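PDB 6NLR: histidinol-phosphatase from Listeria monocytogenes serotype 4b str. H7858, which probably hydrolyses L-histidinol phosphate to L-histidinol and phosphate in histidine biosynthesis, at a centre of three metal ions. Local coordinates for residues A41-E46 against T60-M65; E93-I98 against S121-E126. All coordinates share one frame; numbering follows the deposited sequence.

Interaction 1: A41-E46 against T60-M65; sequences APLSSE and TASMAM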
# COMPACT_ATOMS: atom_id res chain seq x y z
N ALA A 41 -4.64 3.92 8.11
CA ALA A 41 -5.92 4.13 8.83
C ALA A 41 -5.95 3.19 10.03
O ALA A 41 -5.48 2.07 9.92
CB ALA A 41 -7.10 3.88 7.94
N PRO A 42 -6.51 3.61 11.18
CA PRO A 42 -6.73 2.70 12.31
C PRO A 42 -7.47 1.40 11.93
O PRO A 42 -8.40 1.45 11.13
CB PRO A 42 -7.61 3.53 13.26
CG PRO A 42 -7.23 4.97 12.95
CD PRO A 42 -6.97 4.98 11.46
N LEU A 43 -7.03 0.26 12.48
CA LEU A 43 -7.68 -1.06 12.21
C LEU A 43 -8.98 -1.16 13.00
O LEU A 43 -9.08 -0.54 14.04
CB LEU A 43 -6.76 -2.21 12.58
CG LEU A 43 -5.43 -2.25 11.83
CD1 LEU A 43 -4.60 -3.42 12.32
CD2 LEU A 43 -5.66 -2.36 10.34
N SER A 44 -9.96 -1.91 12.49
CA SER A 44 -11.16 -2.34 13.24
C SER A 44 -10.70 -3.05 14.53
O SER A 44 -9.85 -3.96 14.43
CB SER A 44 -12.03 -3.24 12.39
OG SER A 44 -12.70 -4.19 13.19
N SER A 45 -11.25 -2.66 15.69
CA SER A 45 -11.00 -3.37 16.97
C SER A 45 -11.54 -4.80 16.89
O SER A 45 -10.92 -5.68 17.51
CB SER A 45 -11.56 -2.60 18.15
OG SER A 45 -12.96 -2.43 18.00
N GLU A 46 -12.63 -5.05 16.16
CA GLU A 46 -13.19 -6.41 15.93
C GLU A 46 -12.17 -7.24 15.13
O GLU A 46 -11.95 -8.40 15.47
CB GLU A 46 -14.52 -6.39 15.17
CG GLU A 46 -15.69 -5.95 16.00
CD GLU A 46 -15.90 -6.80 17.23
OE1 GLU A 46 -16.17 -8.04 17.09
OE2 GLU A 46 -15.75 -6.25 18.33
N THR A 60 1.32 -2.57 15.91
CA THR A 60 2.26 -1.59 15.30
C THR A 60 1.71 -1.14 13.94
O THR A 60 2.30 -0.22 13.35
CB THR A 60 3.61 -2.33 15.33
OG1 THR A 60 4.41 -1.73 16.35
CG2 THR A 60 4.27 -2.47 14.00
N ALA A 61 0.62 -1.76 13.45
CA ALA A 61 0.12 -1.56 12.07
C ALA A 61 -0.27 -0.09 11.86
O ALA A 61 -0.01 0.44 10.77
CB ALA A 61 -1.05 -2.48 11.80
N SER A 62 -0.94 0.54 12.81
CA SER A 62 -1.53 1.87 12.54
C SER A 62 -1.80 2.61 13.83
O SER A 62 -1.80 2.02 14.89
CB SER A 62 -2.78 1.72 11.71
OG SER A 62 -3.77 1.08 12.48
N MSE A 63 -2.04 3.92 13.70
CA MSE A 63 -2.40 4.76 14.82
C MSE A 63 -3.78 4.35 15.36
O MSE A 63 -4.52 3.60 14.72
CB MSE A 63 -2.40 6.22 14.37
CG MSE A 63 -3.58 6.58 13.48
SE MSE A 63 -3.43 8.39 12.72
CE MSE A 63 -3.19 8.13 10.82
N ALA A 64 -4.11 4.87 16.55
CA ALA A 64 -5.42 4.69 17.16
C ALA A 64 -6.40 5.72 16.62
O ALA A 64 -6.00 6.78 16.16
CB ALA A 64 -5.30 4.81 18.67
N MSE A 65 -7.69 5.41 16.74
CA MSE A 65 -8.76 6.33 16.39
C MSE A 65 -8.56 7.68 17.08
O MSE A 65 -8.74 8.72 16.47
CB MSE A 65 -10.12 5.72 16.75
CG MSE A 65 -10.55 4.58 15.84
SE MSE A 65 -11.04 5.15 13.99
CE MSE A 65 -12.52 6.38 14.40
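The pyrrolidine ring of Pro42 is enclosed by residues 63-65: Met63 O stands over one side of its mean plane, the selenium of selenomethionine Met65 lies on the other, and the peptide joining Ala64 to Met65 passes beyond CG, displaced to the same side as Met63 O. The contact is made by loop residues of the TIM-barrel-like PHP domain, one loop directly following strand 34-40 and the other linking helices 56-59 and 68-81. Met63 CG, from another selenomethionine, adds an apolar touch at 4.0 Å to Pro42 CG, while Met65 SE comes to 3.9 Å from Pro42 CB. The selenium reaches the ring because the Met65 chain is bent, chi2 of -70° setting SE beside Pro42.

Beside the proline the contact becomes polar. Ser62 OG is 3.2 Å from Ala41 O, a weak hydrogen bond at most, since the same proton could go to Met63 O. Chi1 of 67° sets OG between the backbone N and the carbonyl carbon of Ser62, within range of both acceptors. Further along, Leu43 CD1 packs 3.7 Å from Ala61 CB. Beyond these residues the chain turns into helix 45-48, where Ser44 OG serves as N-cap for the backbone N of Phe47. Helix 101-111 places Phe107 against Ala41 and Pro42. The same Met63 O that lies over the ring receives a CA-H...O contact from Pro42 CA, at 3.4 Å and bent to 123° at the hydrogen.

Interaction 2: E93-I98 against S121-E126; sequences EVDYLI and SLHFLE. With MN (manganese (II) ion), chain E; CO (cobalt (II) ion), chain F.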
# COMPACT_ATOMS: atom_id res chain seq x y z
N GLU A 93 -3.63 5.43 3.76
CA GLU A 93 -3.49 4.06 3.25
C GLU A 93 -4.51 3.24 4.02
O GLU A 93 -4.29 2.96 5.23
CB GLU A 93 -2.07 3.52 3.39
CG GLU A 93 -1.91 2.21 2.64
CD GLU A 93 -0.54 1.58 2.72
OE1 GLU A 93 0.32 2.17 3.41
OE2 GLU A 93 -0.34 0.51 2.09
N VAL A 94 -5.61 2.92 3.35
CA VAL A 94 -6.76 2.21 3.94
C VAL A 94 -6.53 0.71 3.74
O VAL A 94 -6.37 0.28 2.60
CB VAL A 94 -8.07 2.70 3.31
CG1 VAL A 94 -9.27 2.01 3.94
CG2 VAL A 94 -8.20 4.22 3.43
N ASP A 95 -6.54 -0.05 4.83
CA ASP A 95 -6.54 -1.53 4.75
C ASP A 95 -7.87 -1.97 4.14
O ASP A 95 -8.94 -1.53 4.64
CB ASP A 95 -6.32 -2.17 6.12
CG ASP A 95 -4.86 -2.27 6.45
OD1 ASP A 95 -4.22 -3.28 6.03
OD2 ASP A 95 -4.36 -1.31 7.05
N TYR A 96 -7.80 -2.82 3.12
CA TYR A 96 -8.93 -3.68 2.73
C TYR A 96 -8.92 -4.86 3.71
O TYR A 96 -7.95 -5.67 3.71
CB TYR A 96 -8.90 -4.09 1.26
CG TYR A 96 -10.13 -4.88 0.91
CD1 TYR A 96 -11.38 -4.25 0.87
CD2 TYR A 96 -10.09 -6.25 0.75
CE1 TYR A 96 -12.53 -4.98 0.63
CE2 TYR A 96 -11.24 -6.98 0.48
CZ TYR A 96 -12.46 -6.33 0.43
OH TYR A 96 -13.58 -7.05 0.18
N LEU A 97 -9.92 -4.90 4.59
CA LEU A 97 -10.09 -5.96 5.62
C LEU A 97 -11.23 -6.89 5.16
O LEU A 97 -12.42 -6.49 5.22
CB LEU A 97 -10.38 -5.29 6.97
CG LEU A 97 -9.28 -4.37 7.50
CD1 LEU A 97 -9.72 -3.71 8.81
CD2 LEU A 97 -7.95 -5.10 7.70
N ILE A 98 -10.85 -8.07 4.68
CA ILE A 98 -11.80 -9.09 4.14
C ILE A 98 -12.80 -9.45 5.24
O ILE A 98 -12.36 -9.80 6.36
CB ILE A 98 -11.02 -10.32 3.63
CG1 ILE A 98 -10.13 -9.94 2.43
CG2 ILE A 98 -11.96 -11.47 3.29
CD1 ILE A 98 -8.96 -10.86 2.23
N SER A 121 -5.08 -0.70 0.20
CA SER A 121 -4.00 -1.71 0.28
C SER A 121 -4.50 -2.97 0.99
O SER A 121 -5.16 -2.86 2.03
CB SER A 121 -2.81 -1.15 0.99
OG SER A 121 -2.20 -0.16 0.18
N LEU A 122 -4.11 -4.12 0.47
CA LEU A 122 -4.29 -5.43 1.15
C LEU A 122 -2.99 -5.81 1.89
O LEU A 122 -1.94 -6.02 1.21
CB LEU A 122 -4.68 -6.47 0.10
CG LEU A 122 -5.00 -7.85 0.66
CD1 LEU A 122 -6.31 -7.82 1.44
CD2 LEU A 122 -5.03 -8.86 -0.46
N HIS A 123 -3.07 -5.97 3.21
CA HIS A 123 -1.91 -6.31 4.09
C HIS A 123 -2.16 -7.59 4.89
O HIS A 123 -1.18 -8.13 5.44
CB HIS A 123 -1.57 -5.18 5.07
CG HIS A 123 -1.16 -3.89 4.45
ND1 HIS A 123 -1.85 -2.71 4.70
CD2 HIS A 123 -0.17 -3.57 3.60
CE1 HIS A 123 -1.29 -1.72 4.02
NE2 HIS A 123 -0.28 -2.22 3.33
N PHE A 124 -3.40 -8.06 4.98
CA PHE A 124 -3.80 -9.20 5.83
C PHE A 124 -4.66 -10.17 5.02
O PHE A 124 -5.56 -9.74 4.27
CB PHE A 124 -4.58 -8.73 7.06
CG PHE A 124 -3.80 -7.87 8.02
CD1 PHE A 124 -3.01 -8.44 9.00
CD2 PHE A 124 -3.91 -6.48 7.97
CE1 PHE A 124 -2.31 -7.64 9.89
CE2 PHE A 124 -3.20 -5.68 8.85
CZ PHE A 124 -2.40 -6.27 9.81
N LEU A 125 -4.40 -11.46 5.18
CA LEU A 125 -5.22 -12.57 4.64
C LEU A 125 -5.58 -13.50 5.78
O LEU A 125 -4.84 -13.56 6.77
CB LEU A 125 -4.39 -13.38 3.64
CG LEU A 125 -4.23 -12.80 2.26
CD1 LEU A 125 -3.31 -13.72 1.45
CD2 LEU A 125 -5.60 -12.64 1.60
N GLU A 126 -6.65 -14.26 5.60
CA GLU A 126 -6.96 -15.42 6.46
C GLU A 126 -5.76 -16.37 6.41
O GLU A 126 -5.29 -16.67 5.29
CB GLU A 126 -8.25 -16.11 6.03
CG GLU A 126 -8.31 -17.54 6.52
CD GLU A 126 -9.69 -18.13 6.64
OE1 GLU A 126 -10.64 -17.53 6.07
OE2 GLU A 126 -9.81 -19.18 7.30
MN MN E . 1.11 -0.94 2.44
CO CO F . 2.39 2.38 2.81
O HOH W 1 -5.31 -5.38 4.75
O HOH W 2 -7.84 -8.28 4.59
O HOH W 3 2.77 -2.56 2.52
O HOH W 4 2.27 0.35 1.96
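Glu93 and Ser121 meet through their side chains beside a manganese ion. Glu93 CG lies anti to the backbone N (chi1 -171°) and the chain beyond it is extended, carrying the carboxylate out to the metals. There it bridges two of them: OE1 binds cobalt, and OE2 binds manganese at 2.1 Å. OE2 also accepts a hydrogen bond of 2.7 Å from Ser121 OG on its anti lone pair, the one away from OE1, so the serine is a second-shell residue that helps fix the rotation of the carboxylate. His123 NE2 takes another place on the manganese, at 2.1 Å, with Glu93 OE2 at the edge of its ring; His181 is a further ligand, while His6, His8 and Asp258 complete the protein ligands of the cobalt.

The backbones join here as neighbouring parallel strands of a beta-alpha-beta crossover in the PHP domain: Ser121 N donates to Val94 O and Tyr96 N to Ser121 O, both at 2.9 Å.

Chi1 of -62° sets His123 CG beside its backbone N. At the other ring nitrogen, His123 ND1 donates to Asp95 OD1 at 2.8 Å. The oxygen lies near the ring plane, but the ring approaches it from above the carboxylate plane, the two planes being 63° apart. Together with the metal at NE2, this bond holds the ring in its rotation; it is consistent with a more electron-rich NE2. A water donates to Asp95 OD1 and Tyr96 O and accepts from His123 N. A second water links Tyr96 O, Ile98 N and Phe124 O. Beyond it the contact is apolar: Leu122 CD1 sits at the edge of the Tyr96 ring, near its plane, and also touches Ile98 CD1. Ile98 CD1 lies 3.9 Å from Leu125 CD2.

In the fold
From the N terminus, the chain leaves strand 34-40 into 41-46, runs through two short helices and returns at 60-65, where interaction 1 closes a local loop. It then follows helix 68-81 into strand 87-95, whose end opens interaction 2; helix 101-111 leads over to strand 117-127, and pairing with 121-126 closes the crossover. The two contacts therefore follow in series, neither nested nor crossed. They are joined laterally, since strands 34-40 and 87-95 are neighbours in the sheet: Ala41 N lies 3.1 Å from Glu93 O, a probable hydrogen bond, and Leu43 packs on Asp95. Helix 101-111 touches both, through Phe107 and through Thr104 and Leu108.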